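Local coordinates for protein terminal oxygenase component of carbazole 1,9a-dioxygenase (Sphingomonas, PDB 3GKQ) that probably dioxygenates carbazole as the terminal oxygenase of a Rieske non-heme iron system, passing electrons from its [2Fe-2S] cluster to a mononuclear iron, at residues Asn30-Val35 against Glu144-Ala149; Asp151-Phe156 against Phe284-Pro289. All coordinates share one frame; numbering follows the deposited sequence.

Interaction 1 of 2, residues Asn30-Val35 against Glu144-Ala149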
loop_
_atom_site.group_PDB
_atom_site.type_symbol
_atom_site.label_atom_id
_atom_site.label_comp_id
_atom_site.label_asym_id
_atom_site.label_seq_id
_atom_site.Cartn_x
_atom_site.Cartn_y
_atom_site.Cartn_z
ATOM N N ASN A 30 29.869 -3.982 -6.597
ATOM C CA ASN A 30 31.198 -4.526 -6.873
ATOM C C ASN A 30 31.713 -5.483 -5.790
ATOM O O ASN A 30 32.883 -5.447 -5.411
ATOM C CB ASN A 30 32.196 -3.386 -7.106
ATOM C CG ASN A 30 31.847 -2.559 -8.337
ATOM O OD1 ASN A 30 31.705 -3.096 -9.437
ATOM N ND2 ASN A 30 31.698 -1.251 -8.155
ATOM N N HIS A 31 30.823 -6.349 -5.310
ATOM C CA HIS A 31 31.153 -7.343 -4.293
ATOM C C HIS A 31 30.390 -8.630 -4.604
ATOM O O HIS A 31 29.392 -8.605 -5.334
ATOM C CB HIS A 31 30.737 -6.856 -2.900
ATOM C CG HIS A 31 31.601 -5.765 -2.346
ATOM N ND1 HIS A 31 32.806 -6.012 -1.724
ATOM C CD2 HIS A 31 31.421 -4.424 -2.296
ATOM C CE1 HIS A 31 33.329 -4.872 -1.311
ATOM N NE2 HIS A 31 32.508 -3.891 -1.645
ATOM N N TRP A 32 30.862 -9.746 -4.045
ATOM C CA TRP A 32 30.214 -11.042 -4.228
ATOM C C TRP A 32 29.152 -11.210 -3.151
ATOM O O TRP A 32 29.351 -10.813 -2.004
ATOM C CB TRP A 32 31.214 -12.199 -4.089
ATOM C CG TRP A 32 32.207 -12.322 -5.201
ATOM C CD1 TRP A 32 33.470 -11.805 -5.238
ATOM C CD2 TRP A 32 32.024 -13.026 -6.435
ATOM N NE1 TRP A 32 34.088 -12.148 -6.416
ATOM C CE2 TRP A 32 33.223 -12.897 -7.169
ATOM C CE3 TRP A 32 30.963 -13.754 -6.990
ATOM C CZ2 TRP A 32 33.392 -13.473 -8.436
ATOM C CZ3 TRP A 32 31.130 -14.328 -8.252
ATOM C CH2 TRP A 32 32.338 -14.181 -8.958
ATOM N N TYR A 33 28.034 -11.816 -3.526
ATOM C CA TYR A 33 26.931 -12.057 -2.610
ATOM C C TYR A 33 26.332 -13.433 -2.871
ATOM O O TYR A 33 26.120 -13.813 -4.019
ATOM C CB TYR A 33 25.822 -11.020 -2.816
ATOM C CG TYR A 33 26.167 -9.610 -2.390
ATOM C CD1 TYR A 33 26.030 -9.207 -1.059
ATOM C CD2 TYR A 33 26.617 -8.674 -3.320
ATOM C CE1 TYR A 33 26.331 -7.901 -0.666
ATOM C CE2 TYR A 33 26.921 -7.372 -2.943
ATOM C CZ TYR A 33 26.774 -6.992 -1.616
ATOM O OH TYR A 33 27.074 -5.704 -1.247
ATOM N N PRO A 34 26.066 -14.204 -1.807
ATOM C CA PRO A 34 25.472 -15.532 -1.982
ATOM C C PRO A 34 23.971 -15.294 -2.159
ATOM O O PRO A 34 23.401 -14.439 -1.481
ATOM C CB PRO A 34 25.805 -16.230 -0.667
ATOM C CG PRO A 34 25.740 -15.105 0.329
ATOM C CD PRO A 34 26.448 -13.972 -0.401
ATOM N N VAL A 35 23.323 -16.028 -3.057
ATOM C CA VAL A 35 21.898 -15.812 -3.281
ATOM C C VAL A 35 21.013 -17.034 -3.101
ATOM O O VAL A 35 19.811 -16.903 -2.859
ATOM C CB VAL A 35 21.635 -15.253 -4.696
ATOM C CG1 VAL A 35 22.327 -13.912 -4.857
ATOM C CG2 VAL A 35 22.133 -16.238 -5.749
ATOM N N GLU A 144 35.965 -5.837 -13.048
ATOM C CA GLU A 144 36.402 -7.224 -13.010
ATOM C C GLU A 144 36.349 -7.718 -11.577
ATOM O O GLU A 144 36.770 -7.024 -10.656
ATOM C CB GLU A 144 37.831 -7.351 -13.547
ATOM C CG GLU A 144 37.904 -7.538 -15.054
ATOM C CD GLU A 144 37.380 -8.896 -15.488
ATOM O OE1 GLU A 144 37.967 -9.920 -15.067
ATOM O OE2 GLU A 144 36.384 -8.941 -16.245
ATOM N N PRO A 145 35.815 -8.928 -11.370
ATOM C CA PRO A 145 35.707 -9.514 -10.033
ATOM C C PRO A 145 37.047 -9.817 -9.374
ATOM O O PRO A 145 37.974 -10.302 -10.023
ATOM C CB PRO A 145 34.907 -10.792 -10.279
ATOM C CG PRO A 145 34.073 -10.448 -11.466
ATOM C CD PRO A 145 35.055 -9.721 -12.350
ATOM N N HIS A 146 37.142 -9.517 -8.084
ATOM C CA HIS A 146 38.339 -9.817 -7.314
ATOM C C HIS A 146 38.061 -11.221 -6.786
ATOM O O HIS A 146 37.006 -11.787 -7.082
ATOM C CB HIS A 146 38.489 -8.837 -6.149
ATOM C CG HIS A 146 37.191 -8.477 -5.495
ATOM N ND1 HIS A 146 36.386 -7.456 -5.955
ATOM C CD2 HIS A 146 36.542 -9.023 -4.439
ATOM C CE1 HIS A 146 35.296 -7.389 -5.210
ATOM N NE2 HIS A 146 35.367 -8.329 -4.283
ATOM N N ASP A 147 38.985 -11.783 -6.014
ATOM C CA ASP A 147 38.799 -13.126 -5.464
ATOM C C ASP A 147 37.615 -13.174 -4.507
ATOM O O ASP A 147 37.410 -12.249 -3.721
ATOM C CB ASP A 147 40.047 -13.585 -4.699
ATOM C CG ASP A 147 41.247 -13.788 -5.598
ATOM O OD1 ASP A 147 41.150 -14.595 -6.547
ATOM O OD2 ASP A 147 42.292 -13.145 -5.349
ATOM N N LEU A 148 36.854 -14.264 -4.570
ATOM C CA LEU A 148 35.703 -14.449 -3.695
ATOM C C LEU A 148 36.142 -14.402 -2.235
ATOM O O LEU A 148 35.391 -13.952 -1.364
ATOM C CB LEU A 148 35.035 -15.800 -3.968
ATOM C CG LEU A 148 33.899 -16.169 -3.006
ATOM C CD1 LEU A 148 32.744 -15.178 -3.169
ATOM C CD2 LEU A 148 33.420 -17.590 -3.282
ATOM N N ALA A 149 37.359 -14.876 -1.982
ATOM C CA ALA A 149 37.921 -14.916 -0.638
ATOM C C ALA A 149 37.962 -13.548 0.036
ATOM O O ALA A 149 37.959 -13.458 1.264
ATOM C CB ALA A 149 39.323 -15.523 -0.680
#
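Pro145 opens the contact by setting its CB 3.6 Å from CZ2 of Trp32, an apolar ring against the benzo end of the indole. At His146 the backbone and the ring both engage. Its carbonyl O accepts a nearly straight hydrogen bond from Trp32 NE1 (3.0 Å, 167° at the hydrogen), lying close to the indole plane. The side chain turns back, CG held between the backbone N and the carbonyl carbon (chi1 38°), and presents its face to the pyrrole edge of Trp32 in an edge-to-face pair, planes at 84°. CE1 of the same imidazole lies 3.1 Å from Asn30 O, in the ring plane, while NE2 bonds Asp151, which also takes His31 ND1. The CA of Leu148 lies over one face of the indole, making a CH-pi contact 4.1 Å from the centroid of the five-membered ring, while its CD1 packs beside Trp32 CB and CG, 3.5 Å from each. A leucine in place of Trp32 would probably leave the His146 carbonyl without its N-H partner and open a gap between Pro145 and Leu148. Tryptophan fits because one flat group offers a donor at its edge and an apolar face, so the loop after strand 135-140 is held against edge strand 31-35 by both a directed bond and packing.

Interaction 2 of 2, residues Asp151-Phe156 against Phe284-Pro289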
loop_
_atom_site.group_PDB
_atom_site.type_symbol
_atom_site.label_atom_id
_atom_site.label_comp_id
_atom_site.label_asym_id
_atom_site.label_seq_id
_atom_site.Cartn_x
_atom_site.Cartn_y
_atom_site.Cartn_z
ATOM N N ASP A 151 35.608 -11.371 -0.095
ATOM C CA ASP A 151 34.255 -11.011 0.331
ATOM C C ASP A 151 33.565 -11.974 1.293
ATOM O O ASP A 151 32.348 -11.908 1.462
ATOM C CB ASP A 151 33.346 -10.800 -0.888
ATOM C CG ASP A 151 33.612 -9.485 -1.601
ATOM O OD1 ASP A 151 34.112 -8.544 -0.952
ATOM O OD2 ASP A 151 33.307 -9.388 -2.807
ATOM N N VAL A 152 34.327 -12.875 1.911
ATOM C CA VAL A 152 33.758 -13.813 2.877
ATOM C C VAL A 152 34.666 -13.819 4.108
ATOM O O VAL A 152 35.841 -13.466 4.017
ATOM C CB VAL A 152 33.638 -15.246 2.297
ATOM C CG1 VAL A 152 32.801 -15.217 1.024
ATOM C CG2 VAL A 152 35.020 -15.829 2.021
ATOM N N PRO A 153 34.135 -14.211 5.276
ATOM C CA PRO A 153 34.962 -14.228 6.488
ATOM C C PRO A 153 36.186 -15.142 6.385
ATOM O O PRO A 153 36.196 -16.100 5.612
ATOM C CB PRO A 153 33.992 -14.709 7.567
ATOM C CG PRO A 153 32.643 -14.294 7.040
ATOM C CD PRO A 153 32.760 -14.640 5.578
ATOM N N PRO A 154 37.238 -14.841 7.157
ATOM C CA PRO A 154 38.453 -15.659 7.139
ATOM C C PRO A 154 38.113 -17.107 7.485
ATOM O O PRO A 154 37.359 -17.366 8.427
ATOM C CB PRO A 154 39.319 -15.010 8.214
ATOM C CG PRO A 154 38.938 -13.562 8.115
ATOM C CD PRO A 154 37.426 -13.643 7.995
ATOM N N GLY A 155 38.647 -18.040 6.702
ATOM C CA GLY A 155 38.419 -19.452 6.959
ATOM C C GLY A 155 37.149 -20.070 6.403
ATOM O O GLY A 155 36.970 -21.288 6.478
ATOM N N PHE A 156 36.258 -19.256 5.845
ATOM C CA PHE A 156 35.022 -19.805 5.305
ATOM C C PHE A 156 35.281 -20.761 4.144
ATOM O O PHE A 156 34.555 -21.739 3.962
ATOM C CB PHE A 156 34.086 -18.694 4.828
ATOM C CG PHE A 156 32.773 -19.203 4.314
ATOM C CD1 PHE A 156 31.835 -19.745 5.191
ATOM C CD2 PHE A 156 32.485 -19.182 2.953
ATOM C CE1 PHE A 156 30.636 -20.259 4.719
ATOM C CE2 PHE A 156 31.287 -19.695 2.473
ATOM C CZ PHE A 156 30.361 -20.235 3.356
ATOM N N PHE A 284 28.327 -18.406 10.348
ATOM C CA PHE A 284 28.560 -17.340 9.376
ATOM C C PHE A 284 27.189 -16.823 8.939
ATOM O O PHE A 284 26.301 -17.618 8.620
ATOM C CB PHE A 284 29.299 -17.893 8.154
ATOM C CG PHE A 284 30.623 -18.536 8.475
ATOM C CD1 PHE A 284 31.789 -17.778 8.527
ATOM C CD2 PHE A 284 30.707 -19.909 8.696
ATOM C CE1 PHE A 284 33.023 -18.378 8.790
ATOM C CE2 PHE A 284 31.936 -20.517 8.961
ATOM C CZ PHE A 284 33.096 -19.750 9.006
ATOM N N GLU A 285 27.010 -15.504 8.919
ATOM C CA GLU A 285 25.727 -14.929 8.516
ATOM C C GLU A 285 25.861 -13.833 7.465
ATOM O O GLU A 285 26.741 -12.979 7.557
ATOM C CB GLU A 285 24.994 -14.321 9.714
ATOM C CG GLU A 285 24.821 -15.226 10.910
ATOM C CD GLU A 285 23.815 -14.668 11.901
ATOM O OE1 GLU A 285 23.821 -13.437 12.135
ATOM O OE2 GLU A 285 23.021 -15.461 12.445
ATOM N N TRP A 286 24.971 -13.866 6.476
ATOM C CA TRP A 286 24.922 -12.861 5.413
ATOM C C TRP A 286 23.576 -12.151 5.534
ATOM O O TRP A 286 22.588 -12.742 5.973
ATOM C CB TRP A 286 25.007 -13.511 4.027
ATOM C CG TRP A 286 26.403 -13.735 3.507
ATOM C CD1 TRP A 286 27.108 -12.916 2.672
ATOM C CD2 TRP A 286 27.249 -14.864 3.764
ATOM N NE1 TRP A 286 28.337 -13.466 2.387
ATOM C CE2 TRP A 286 28.449 -14.665 3.047
ATOM C CE3 TRP A 286 27.107 -16.030 4.533
ATOM C CZ2 TRP A 286 29.504 -15.584 3.070
ATOM C CZ3 TRP A 286 28.154 -16.945 4.561
ATOM C CH2 TRP A 286 29.338 -16.715 3.831
ATOM N N TYR A 287 23.551 -10.880 5.149
ATOM C CA TYR A 287 22.343 -10.066 5.174
ATOM C C TYR A 287 22.345 -9.424 3.793
ATOM O O TYR A 287 22.705 -8.262 3.638
ATOM C CB TYR A 287 22.461 -8.993 6.252
ATOM C CG TYR A 287 22.961 -9.531 7.566
ATOM C CD1 TYR A 287 22.103 -10.185 8.449
ATOM C CD2 TYR A 287 24.306 -9.428 7.907
ATOM C CE1 TYR A 287 22.580 -10.728 9.648
ATOM C CE2 TYR A 287 24.790 -9.966 9.094
ATOM C CZ TYR A 287 23.925 -10.613 9.957
ATOM O OH TYR A 287 24.415 -11.141 11.130
ATOM N N VAL A 288 21.952 -10.208 2.797
ATOM C CA VAL A 288 21.951 -9.766 1.415
ATOM C C VAL A 288 20.766 -8.895 1.054
ATOM O O VAL A 288 19.611 -9.316 1.149
ATOM C CB VAL A 288 21.996 -10.977 0.456
ATOM C CG1 VAL A 288 22.211 -10.502 -0.972
ATOM C CG2 VAL A 288 23.108 -11.932 0.885
ATOM N N PRO A 289 21.040 -7.660 0.622
ATOM C CA PRO A 289 19.965 -6.740 0.247
ATOM C C PRO A 289 19.120 -7.343 -0.874
ATOM O O PRO A 289 19.666 -7.877 -1.831
ATOM C CB PRO A 289 20.714 -5.496 -0.246
ATOM C CG PRO A 289 22.070 -5.597 0.387
ATOM C CD PRO A 289 22.362 -7.076 0.341
HETATM O O HOH W 1 29.912 -12.473 0.221
#
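A type II beta turn from Pro153 to Phe156, closed by Phe156 N bonding Pro153 O at 3.2 Å, faces residues 284-289 of strand 282-289, with the CA atoms of Pro153 and Phe284 7.7 Å apart. Pro154 and Gly155 occupy its central positions: proline's ring favours the phi of the first, and glycine tolerates the positive phi (85°) of the second, where a CB would press on the preceding carbonyl. Phe156, with CG anti to its backbone N (chi1 -178°), meets two aromatic residues of the strand, one with its edge and one with its face. Its CD1 edge stands 3.6 Å above the centre of the Phe284 ring, an edge-to-face pair with planes at 73°. In turn the face of Phe156 receives the edge of Trp286, whose CH2 lies 3.6 Å above the ring plane. Pro153 closes in at the rim of Phe284, CG to CD1 3.9 Å, and Val152 CG1 meets Trp286 CZ2 at the indole edge, also 3.9 Å away. Both supply C-H surface with no polar side-chain group to bury. The indole N-H of Trp286 donates from NE1 to a water (2.9 Å), which in turn donates to Asp151 O (2.8 Å). Met300, on neighbouring strand 294-304 of the same sheet, and Pro34, on strand 31-35, also touch Trp286. The successive edge-to-face pairs are consistent with slightly positive C-H rims of Phe156 and Trp286 meeting pi faces, and the bridging water satisfies a polar N-H in an otherwise apolar, buried contact.

From the N terminus, strand 31-35, which follows two short helices, is met by the 144-149 loop about a hundred residues later, so interaction 1 closes a long loop that contains most of the Rieske domain. Interaction 2 opens just afterwards, at 151-156, and closes on strand 282-289 of the seven-stranded sheet. The two are therefore in series, neither nested nor crossed. Asp151 joins them: besides its bond to His146, its OD2 accepts from Trp32 N. Thus the connection between strands 135-140 and 161-170 is held first to the three-stranded sheet and then to the larger one, tying both sheets together away from the metal sites.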